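Local coordinates for protein aromatic-amino-acid:2-oxoglutarate transaminase (Candida albicans, PDB 6HND) that probably transfers amino groups between aromatic amino acids and 2-oxo acids, using pyridoxal 5'-phosphate as cofactor, at residues 279-284 / 333-338; 189-194 / 243-248. All coordinates share one frame; numbering follows the deposited sequence.

Overall arrangement
Strand 183-187 leads into the turn 189-194, where helix 193-200 begins. The chain then runs through strand 204-208 and two helices before strand 243-246 brings it back, and contact 2 closes this first loop. Helix 260-272 and strand 276-280 follow, and contact 1 opens at 279. It closes when strand 333-338 lines up beside strand 276-280. The two loops come in series and neither nest nor cross. Their strands 243-246, 276-280 and 333-338 are parallel neighbours in the seven-stranded mixed sheet of the large domain. Both contacts reach the cofactor, and Phe191 of contact 2 and Pro282 of contact 1 lie on opposite faces of its pyridine ring.

Contact 1 of 2, residues 279-284 / 333-338. With PLP (pyridoxal-5'-phosphate), chain E.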
ATOM      1  N   GLU B 279       5.831  19.171  -4.457  1.00 27.93           N
ATOM      2  CA  GLU B 279       7.298  19.137  -4.287  1.00 29.55           C
ATOM      3  C   GLU B 279       7.683  17.691  -3.989  1.00 29.12           C
ATOM      4  O   GLU B 279       7.205  17.124  -2.965  1.00 31.62           O
ATOM      5  CB  GLU B 279       7.749  20.072  -3.154  1.00 30.19           C
ATOM      6  CG  GLU B 279       9.260  20.065  -2.925  1.00 32.63           C
ATOM      7  CD  GLU B 279       9.725  20.968  -1.767  1.00 38.81           C
ATOM      8  OE1 GLU B 279       9.352  20.694  -0.598  1.00 33.41           O
ATOM      9  OE2 GLU B 279      10.492  21.922  -2.023  1.00 33.73           O
ATOM     10  N   ASP B 280       8.490  17.103  -4.855  1.00 30.76           N
ATOM     11  CA  ASP B 280       9.016  15.734  -4.655  1.00 33.30           C
ATOM     12  C   ASP B 280      10.486  15.916  -4.279  1.00 33.17           C
ATOM     13  O   ASP B 280      11.151  16.620  -5.011  1.00 34.44           O
ATOM     14  CB  ASP B 280       8.733  14.899  -5.909  1.00 34.91           C
ATOM     15  CG  ASP B 280       9.091  13.419  -5.850  1.00 35.86           C
ATOM     16  OD1 ASP B 280       9.504  12.926  -4.769  1.00 33.24           O
ATOM     17  OD2 ASP B 280       8.930  12.766  -6.901  1.00 37.11           O
ATOM     18  N   ASP B 281      10.932  15.355  -3.154  1.00 33.63           N
ATOM     19  CA  ASP B 281      12.323  15.486  -2.666  1.00 33.39           C
ATOM     20  C   ASP B 281      12.799  14.165  -2.062  1.00 33.94           C
ATOM     21  O   ASP B 281      13.020  14.064  -0.866  1.00 32.11           O
ATOM     22  CB  ASP B 281      12.449  16.634  -1.652  1.00 37.16           C
ATOM     23  CG  ASP B 281      13.902  17.032  -1.451  1.00 39.93           C
ATOM     24  OD1 ASP B 281      14.609  17.123  -2.490  1.00 39.90           O
ATOM     25  OD2 ASP B 281      14.327  17.203  -0.267  1.00 37.72           O
ATOM     26  N   PRO B 282      13.033  13.118  -2.882  1.00 35.42           N
ATOM     27  CA  PRO B 282      13.588  11.864  -2.381  1.00 37.69           C
ATOM     28  C   PRO B 282      15.071  11.858  -1.957  1.00 38.77           C
ATOM     29  O   PRO B 282      15.414  11.017  -1.156  1.00 44.41           O
ATOM     30  CB  PRO B 282      13.338  10.904  -3.546  1.00 39.27           C
ATOM     31  CG  PRO B 282      13.343  11.805  -4.762  1.00 43.76           C
ATOM     32  CD  PRO B 282      12.713  13.096  -4.311  1.00 38.00           C
ATOM     33  N   TYR B 283      15.906  12.790  -2.407  1.00 40.22           N
ATOM     34  CA  TYR B 283      17.365  12.785  -2.069  1.00 46.06           C
ATOM     35  C   TYR B 283      17.953  14.202  -1.986  1.00 42.04           C
ATOM     36  O   TYR B 283      19.186  14.322  -2.123  1.00 39.75           O
ATOM     37  CB  TYR B 283      18.150  11.950  -3.092  1.00 47.81           C
ATOM     38  CG  TYR B 283      17.530  12.005  -4.460  1.00 45.71           C
ATOM     39  CD1 TYR B 283      17.208  13.229  -5.003  1.00 42.66           C
ATOM     40  CD2 TYR B 283      17.184  10.855  -5.153  1.00 43.51           C
ATOM     41  CE1 TYR B 283      16.567  13.316  -6.218  1.00 46.32           C
ATOM     42  CE2 TYR B 283      16.514  10.925  -6.363  1.00 48.37           C
ATOM     43  CZ  TYR B 283      16.196  12.168  -6.885  1.00 47.87           C
ATOM     44  OH  TYR B 283      15.568  12.325  -8.086  1.00 56.13           O
ATOM     45  N   GLY B 284      17.127  15.215  -1.698  1.00 38.40           N
ATOM     46  CA  GLY B 284      17.562  16.611  -1.518  1.00 36.15           C
ATOM     47  C   GLY B 284      18.422  16.755  -0.280  1.00 37.12           C
ATOM     48  O   GLY B 284      19.046  17.815  -0.114  1.00 37.53           O
ATOM     49  N   VAL B 333       1.387  24.205  -0.961  1.00 33.84           N
ATOM     50  CA  VAL B 333       2.475  23.206  -1.161  1.00 31.93           C
ATOM     51  C   VAL B 333       2.124  21.888  -0.471  1.00 35.16           C
ATOM     52  O   VAL B 333       1.752  21.890   0.747  1.00 34.94           O
ATOM     53  CB  VAL B 333       3.814  23.730  -0.617  1.00 33.66           C
ATOM     54  CG1 VAL B 333       4.915  22.684  -0.661  1.00 34.67           C
ATOM     55  CG2 VAL B 333       4.229  24.981  -1.370  1.00 35.15           C
ATOM     56  N   LEU B 334       2.343  20.792  -1.191  1.00 33.06           N
ATOM     57  CA  LEU B 334       2.362  19.432  -0.611  1.00 33.48           C
ATOM     58  C   LEU B 334       3.765  18.868  -0.838  1.00 31.41           C
ATOM     59  O   LEU B 334       4.158  18.722  -2.013  1.00 30.10           O
ATOM     60  CB  LEU B 334       1.288  18.590  -1.312  1.00 33.01           C
ATOM     61  CG  LEU B 334       1.062  17.197  -0.738  1.00 34.44           C
ATOM     62  CD1 LEU B 334      -0.323  16.704  -1.108  1.00 33.79           C
ATOM     63  CD2 LEU B 334       2.137  16.229  -1.235  1.00 36.22           C
ATOM     64  N   ARG B 335       4.492  18.563   0.230  1.00 31.47           N
ATOM     65  CA  ARG B 335       5.865  17.985   0.107  1.00 32.94           C
ATOM     66  C   ARG B 335       5.794  16.453   0.178  1.00 32.64           C
ATOM     67  O   ARG B 335       5.205  15.914   1.153  1.00 28.89           O
ATOM     68  CB  ARG B 335       6.811  18.505   1.188  1.00 29.14           C
ATOM     69  CG  ARG B 335       8.173  17.832   1.140  1.00 31.37           C
ATOM     70  CD  ARG B 335       9.078  18.284   2.267  1.00 34.98           C
ATOM     71  NE  ARG B 335      10.407  17.679   2.265  1.00 34.86           N
ATOM     72  CZ  ARG B 335      11.419  18.048   1.494  1.00 34.23           C
ATOM     73  NH1 ARG B 335      11.263  19.004   0.596  1.00 33.62           N
ATOM     74  NH2 ARG B 335      12.583  17.424   1.609  1.00 37.50           N
ATOM     75  N   VAL B 336       6.374  15.776  -0.810  1.00 31.84           N
ATOM     76  CA  VAL B 336       6.502  14.291  -0.800  1.00 33.11           C
ATOM     77  C   VAL B 336       7.898  13.867  -0.328  1.00 32.52           C
ATOM     78  O   VAL B 336       8.903  14.261  -0.964  1.00 33.37           O
ATOM     79  CB  VAL B 336       6.189  13.739  -2.201  1.00 35.11           C
ATOM     80  CG1 VAL B 336       6.343  12.217  -2.253  1.00 31.87           C
ATOM     81  CG2 VAL B 336       4.797  14.173  -2.610  1.00 36.30           C
ATOM     82  N   GLU B 337       7.949  13.049   0.714  1.00 31.51           N
ATOM     83  CA  GLU B 337       9.193  12.416   1.215  1.00 34.67           C
ATOM     84  C   GLU B 337       9.095  10.893   1.072  1.00 36.36           C
ATOM     85  O   GLU B 337       7.955  10.389   0.943  1.00 35.20           O
ATOM     86  CB  GLU B 337       9.420  12.771   2.683  1.00 34.77           C
ATOM     87  CG  GLU B 337       9.818  14.213   2.906  1.00 33.56           C
ATOM     88  CD  GLU B 337      11.204  14.460   3.485  1.00 32.15           C
ATOM     89  OE1 GLU B 337      12.031  13.513   3.591  1.00 33.48           O
ATOM     90  OE2 GLU B 337      11.460  15.599   3.799  1.00 29.88           O
ATOM     91  N   THR B 338      10.252  10.210   1.097  1.00 34.80           N
ATOM     92  CA  THR B 338      10.369   8.727   1.113  1.00 32.56           C
ATOM     93  C   THR B 338      11.570   8.309   1.982  1.00 30.98           C
ATOM     94  O   THR B 338      12.529   9.117   2.136  1.00 27.25           O
ATOM     95  CB  THR B 338      10.450   8.172  -0.317  1.00 33.08           C
ATOM     96  OG1 THR B 338      10.502   6.740  -0.353  1.00 33.85           O
ATOM     97  CG2 THR B 338      11.653   8.706  -1.057  1.00 32.94           C
TER
HETATM   98  N1  PLP E 601      10.377  10.585  -7.434  1.00 39.90           N
HETATM   99  C2  PLP E 601      11.642  10.679  -7.820  1.00 44.47           C
HETATM  100  C2A PLP E 601      12.082  11.984  -8.392  1.00 44.21           C
HETATM  101  C3  PLP E 601      12.538   9.587  -7.655  1.00 47.94           C
HETATM  102  O3  PLP E 601      13.838   9.719  -8.057  1.00 45.93           O
HETATM  103  C4  PLP E 601      12.064   8.374  -7.087  1.00 50.37           C
HETATM  104  C4A PLP E 601      13.018   7.272  -6.825  1.00 56.35           C
HETATM  105  C5  PLP E 601      10.714   8.323  -6.677  1.00 46.85           C
HETATM  106  C6  PLP E 601       9.932   9.432  -6.890  1.00 45.98           C
HETATM  107  C5A PLP E 601      10.060   7.072  -6.151  1.00 42.50           C
HETATM  108  O4P PLP E 601      10.392   6.723  -4.781  1.00 42.56           O
HETATM  109  P   PLP E 601       9.657   5.463  -4.073  1.00 38.00           P
HETATM  110  O1P PLP E 601       8.222   5.439  -4.584  1.00 37.33           O
HETATM  111  O2P PLP E 601       9.846   5.807  -2.597  1.00 34.05           O
HETATM  112  O3P PLP E 601      10.411   4.241  -4.487  1.00 39.78           O
HETATM  113  O   HOH W   1      10.220  11.965  -2.301  1.00 27.54           O
HETATM  114  O   HOH W   2      12.489  12.343   1.148  1.00 34.91           O
HETATM  115  O   HOH W   3      14.677   8.760   0.881  1.00 54.32           O
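Glu279 and Arg335 each set CG anti to the backbone N (chi1 179° and 175°), and both chains run extended over the same face of the parallel strand pair. Arg335 NH1 donates to Glu279 OE1 at 2.8 Å. The oxygen lies in the guanidinium plane, but the N-H comes from above the carboxylate, the two planes being 85° apart. Asp281 comes in over a guanidinium face with its CB, and its OD2 takes a bond from Arg335 NH2 at 2.6 Å on the anti lone pair. Arg335 also grips Glu337 OE2 side-on with NE and NH2, the NE bond being 2.8 Å. Glu279 OE1 is also hydrogen-bonded to Ser323, and Glu337 OE2 to Tyr285. Between the strands, Val336 N donates to Glu279 O at 2.7 Å, and Asp281 N to Val336 O.

The two segments also line the cofactor site. Thr338 OG1 donates to the phosphate oxygen O2P at 2.5 Å. Tyr283 OH is hydrogen-bonded to O3 of the cofactor. Asp280 OD2 lies 2.7 Å from the pyridine N1 and is hydrogen-bonded to the hydroxyl of Tyr245. Pro282 CB packs on Thr338 CG2, and its CG lies 3.7 Å from C2 of the cofactor. Water 1 joins Asp280 OD1 to Val336 O. On the sheet face carrying Glu279 and Arg335, one buried guanidinium meets three carboxylates; its charge probably offsets part of theirs, and these bonds fix its rotation.

Contact 2 of 2, residues 189-194 / 243-248; sequences FTFSPF and ALYTIA. With PLP (pyridoxal-5'-phosphate), chain E.
The pyridoxal-phosphate pocket is lined here by Phe191 and Ile247, which meet through Phe191 CB and Ile247 CD1 at 4.0 Å. The Phe191 ring lies over one face of the pyridine ring, with CE2 3.4 Å from the cofactor C6. Pro193 CD sits over the centre of the opposite face of the phenyl ring, so the ring is sandwiched between proline and cofactor. Pro193 itself packs on Arg371 of the second subunit, which also supplies Tyr130 to the cofactor. Ile247 CG2 approaches the methyl carbon C2A of the cofactor.

The arrangement belongs to the large domain of a fold-type I aminotransferase. Segment 189-194 follows strand 183-187 and starts helix 193-200, the connection of a beta-alpha-beta crossover to strand 204-208. Phe194 N donates to Phe191 O at 2.9 Å across the turn into this helix. Strand 243-246 runs beside strand 183-187, and its Tyr245 reaches across to the start of the helix.

Phe194 and Tyr245 carry most of this packing. Each has CG anti to the backbone N (chi1 -178° in Phe194), and the two side chains run antiparallel, each reaching past the other. Their rings stack face to face, with centroids 3.9 Å apart and planes 17° apart. Tyr245 CB also lies over the Phe194 face as a CH-pi contact. Leu170 of helix 166-177 packs against both side chains. Beyond the stack, Tyr245 OH, whose polar partner is Asp280, comes within 3.6 Å of Phe191 CB as a second-shell group of the cofactor site. Thr190 OG1 comes to 3.3 Å from Tyr245 CE2. That hydroxyl donates to water 4, which in turn donates to Tyr245 O at 3.0 Å.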
ATOM      1  N   PHE B 189      11.350  16.856 -18.766  1.00 33.29           N
ATOM      2  CA  PHE B 189      11.973  15.567 -18.357  1.00 32.69           C
ATOM      3  C   PHE B 189      11.642  15.380 -16.885  1.00 36.08           C
ATOM      4  O   PHE B 189      11.875  16.346 -16.091  1.00 35.03           O
ATOM      5  CB  PHE B 189      13.483  15.517 -18.608  1.00 30.61           C
ATOM      6  CG  PHE B 189      13.831  15.816 -20.041  1.00 31.18           C
ATOM      7  CD1 PHE B 189      13.797  14.819 -21.001  1.00 28.97           C
ATOM      8  CD2 PHE B 189      14.154  17.105 -20.433  1.00 31.46           C
ATOM      9  CE1 PHE B 189      14.072  15.099 -22.325  1.00 27.05           C
ATOM     10  CE2 PHE B 189      14.413  17.384 -21.765  1.00 31.58           C
ATOM     11  CZ  PHE B 189      14.358  16.385 -22.707  1.00 27.80           C
ATOM     12  N   THR B 190      11.088  14.218 -16.547  1.00 31.94           N
ATOM     13  CA  THR B 190      10.491  13.998 -15.216  1.00 31.07           C
ATOM     14  C   THR B 190      10.624  12.528 -14.790  1.00 36.62           C
ATOM     15  O   THR B 190      11.173  11.681 -15.558  1.00 37.17           O
ATOM     16  CB  THR B 190       9.037  14.490 -15.225  1.00 32.17           C
ATOM     17  OG1 THR B 190       8.559  14.627 -13.883  1.00 33.96           O
ATOM     18  CG2 THR B 190       8.106  13.564 -15.970  1.00 31.06           C
ATOM     19  N   PHE B 191      10.174  12.267 -13.568  1.00 37.27           N
ATOM     20  CA  PHE B 191       9.861  10.931 -13.025  1.00 37.20           C
ATOM     21  C   PHE B 191       8.580  10.450 -13.715  1.00 33.55           C
ATOM     22  O   PHE B 191       7.470  10.749 -13.249  1.00 32.28           O
ATOM     23  CB  PHE B 191       9.807  11.021 -11.500  1.00 36.61           C
ATOM     24  CG  PHE B 191       9.576   9.703 -10.820  1.00 36.57           C
ATOM     25  CD1 PHE B 191      10.519   8.700 -10.918  1.00 36.12           C
ATOM     26  CD2 PHE B 191       8.413   9.463 -10.108  1.00 36.41           C
ATOM     27  CE1 PHE B 191      10.297   7.478 -10.308  1.00 38.80           C
ATOM     28  CE2 PHE B 191       8.198   8.238  -9.498  1.00 42.43           C
ATOM     29  CZ  PHE B 191       9.147   7.250  -9.596  1.00 39.37           C
ATOM     30  N   SER B 192       8.774   9.746 -14.830  1.00 36.49           N
ATOM     31  CA  SER B 192       7.750   9.115 -15.718  1.00 38.13           C
ATOM     32  C   SER B 192       6.559   8.532 -14.956  1.00 32.59           C
ATOM     33  O   SER B 192       5.425   8.736 -15.365  1.00 32.21           O
ATOM     34  CB  SER B 192       8.382   8.049 -16.594  1.00 36.76           C
ATOM     35  OG  SER B 192       9.169   8.662 -17.599  1.00 40.70           O
ATOM     36  N   PRO B 193       6.730   7.741 -13.879  1.00 29.78           N
ATOM     37  CA  PRO B 193       5.572   7.134 -13.251  1.00 32.84           C
ATOM     38  C   PRO B 193       4.551   8.190 -12.786  1.00 34.22           C
ATOM     39  O   PRO B 193       3.356   7.890 -12.808  1.00 32.71           O
ATOM     40  CB  PRO B 193       6.203   6.280 -12.141  1.00 35.89           C
ATOM     41  CG  PRO B 193       7.590   5.971 -12.665  1.00 33.50           C
ATOM     42  CD  PRO B 193       7.991   7.288 -13.277  1.00 33.04           C
ATOM     43  N   PHE B 194       4.993   9.412 -12.469  1.00 31.26           N
ATOM     44  CA  PHE B 194       4.072  10.513 -12.089  1.00 31.60           C
ATOM     45  C   PHE B 194       2.913  10.667 -13.099  1.00 35.12           C
ATOM     46  O   PHE B 194       1.738  10.927 -12.708  1.00 37.37           O
ATOM     47  CB  PHE B 194       4.806  11.840 -11.964  1.00 32.03           C
ATOM     48  CG  PHE B 194       3.872  12.924 -11.541  1.00 28.22           C
ATOM     49  CD1 PHE B 194       3.498  13.022 -10.224  1.00 30.09           C
ATOM     50  CD2 PHE B 194       3.273  13.744 -12.475  1.00 29.65           C
ATOM     51  CE1 PHE B 194       2.552  13.950  -9.828  1.00 29.74           C
ATOM     52  CE2 PHE B 194       2.330  14.683 -12.072  1.00 30.55           C
ATOM     53  CZ  PHE B 194       1.973  14.784 -10.749  1.00 28.63           C
ATOM     54  N   ALA B 243      -1.944  22.844 -11.012  1.00 32.91           N
ATOM     55  CA  ALA B 243      -0.783  22.508 -10.153  1.00 35.32           C
ATOM     56  C   ALA B 243       0.524  22.463 -10.947  1.00 31.17           C
ATOM     57  O   ALA B 243       0.494  22.504 -12.177  1.00 32.26           O
ATOM     58  CB  ALA B 243      -1.043  21.195  -9.444  1.00 39.84           C
ATOM     59  N   LEU B 244       1.644  22.470 -10.227  1.00 31.59           N
ATOM     60  CA  LEU B 244       3.005  22.232 -10.771  1.00 31.93           C
ATOM     61  C   LEU B 244       3.635  21.100  -9.963  1.00 31.45           C
ATOM     62  O   LEU B 244       3.580  21.157  -8.719  1.00 31.89           O
ATOM     63  CB  LEU B 244       3.838  23.517 -10.692  1.00 35.24           C
ATOM     64  CG  LEU B 244       5.341  23.331 -10.888  1.00 36.09           C
ATOM     65  CD1 LEU B 244       5.668  23.146 -12.371  1.00 35.81           C
ATOM     66  CD2 LEU B 244       6.103  24.508 -10.294  1.00 37.38           C
ATOM     67  N   TYR B 245       4.146  20.089 -10.660  1.00 32.05           N
ATOM     68  CA  TYR B 245       4.944  18.975 -10.090  1.00 31.66           C
ATOM     69  C   TYR B 245       6.398  19.302 -10.397  1.00 31.13           C
ATOM     70  O   TYR B 245       6.719  19.320 -11.566  1.00 34.15           O
ATOM     71  CB  TYR B 245       4.530  17.632 -10.703  1.00 30.35           C
ATOM     72  CG  TYR B 245       5.467  16.486 -10.409  1.00 30.09           C
ATOM     73  CD1 TYR B 245       5.878  16.234  -9.118  1.00 29.34           C
ATOM     74  CD2 TYR B 245       5.948  15.662 -11.419  1.00 31.67           C
ATOM     75  CE1 TYR B 245       6.725  15.181  -8.818  1.00 31.74           C
ATOM     76  CE2 TYR B 245       6.800  14.605 -11.143  1.00 32.25           C
ATOM     77  CZ  TYR B 245       7.189  14.369  -9.833  1.00 32.85           C
ATOM     78  OH  TYR B 245       8.013  13.346  -9.504  1.00 32.93           O
ATOM     79  N   THR B 246       7.210  19.574  -9.382  1.00 32.41           N
ATOM     80  CA  THR B 246       8.645  19.903  -9.531  1.00 32.31           C
ATOM     81  C   THR B 246       9.473  19.051  -8.562  1.00 31.91           C
ATOM     82  O   THR B 246       9.177  19.005  -7.376  1.00 30.68           O
ATOM     83  CB  THR B 246       8.880  21.412  -9.346  1.00 32.09           C
ATOM     84  OG1 THR B 246      10.282  21.685  -9.355  1.00 30.86           O
ATOM     85  CG2 THR B 246       8.252  21.943  -8.078  1.00 33.34           C
ATOM     86  N   ILE B 247      10.500  18.413  -9.099  1.00 32.86           N
ATOM     87  CA  ILE B 247      11.578  17.733  -8.349  1.00 31.54           C
ATOM     88  C   ILE B 247      12.695  18.779  -8.213  1.00 34.24           C
ATOM     89  O   ILE B 247      13.664  18.762  -9.035  1.00 38.52           O
ATOM     90  CB  ILE B 247      11.976  16.443  -9.102  1.00 32.21           C
ATOM     91  CG1 ILE B 247      10.745  15.623  -9.492  1.00 33.94           C
ATOM     92  CG2 ILE B 247      12.966  15.618  -8.282  1.00 32.21           C
ATOM     93  CD1 ILE B 247      10.933  14.728 -10.690  1.00 37.02           C
ATOM     94  N   ALA B 248      12.536  19.712  -7.269  1.00 32.02           N
ATOM     95  CA  ALA B 248      13.198  21.041  -7.309  1.00 34.99           C
ATOM     96  C   ALA B 248      14.682  20.855  -7.024  1.00 36.40           C
ATOM     97  O   ALA B 248      15.504  21.555  -7.665  1.00 37.39           O
ATOM     98  CB  ALA B 248      12.557  22.040  -6.360  1.00 30.02           C
TER
HETATM   99  N1  PLP E 601      10.377  10.585  -7.434  1.00 39.90           N
HETATM  100  C2  PLP E 601      11.642  10.679  -7.820  1.00 44.47           C
HETATM  101  C2A PLP E 601      12.082  11.984  -8.392  1.00 44.21           C
HETATM  102  C3  PLP E 601      12.538   9.587  -7.655  1.00 47.94           C
HETATM  103  O3  PLP E 601      13.838   9.719  -8.057  1.00 45.93           O
HETATM  104  C4  PLP E 601      12.064   8.374  -7.087  1.00 50.37           C
HETATM  105  C4A PLP E 601      13.018   7.272  -6.825  1.00 56.35           C
HETATM  106  C5  PLP E 601      10.714   8.323  -6.677  1.00 46.85           C
HETATM  107  C6  PLP E 601       9.932   9.432  -6.890  1.00 45.98           C
HETATM  108  C5A PLP E 601      10.060   7.072  -6.151  1.00 42.50           C
HETATM  109  O4P PLP E 601      10.392   6.723  -4.781  1.00 42.56           O
HETATM  110  P   PLP E 601       9.657   5.463  -4.073  1.00 38.00           P
HETATM  111  O1P PLP E 601       8.222   5.439  -4.584  1.00 37.33           O
HETATM  112  O2P PLP E 601       9.846   5.807  -2.597  1.00 34.05           O
HETATM  113  O3P PLP E 601      10.411   4.241  -4.487  1.00 39.78           O
HETATM  114  O   HOH W   4       8.469  17.244 -12.897  1.00 28.54           O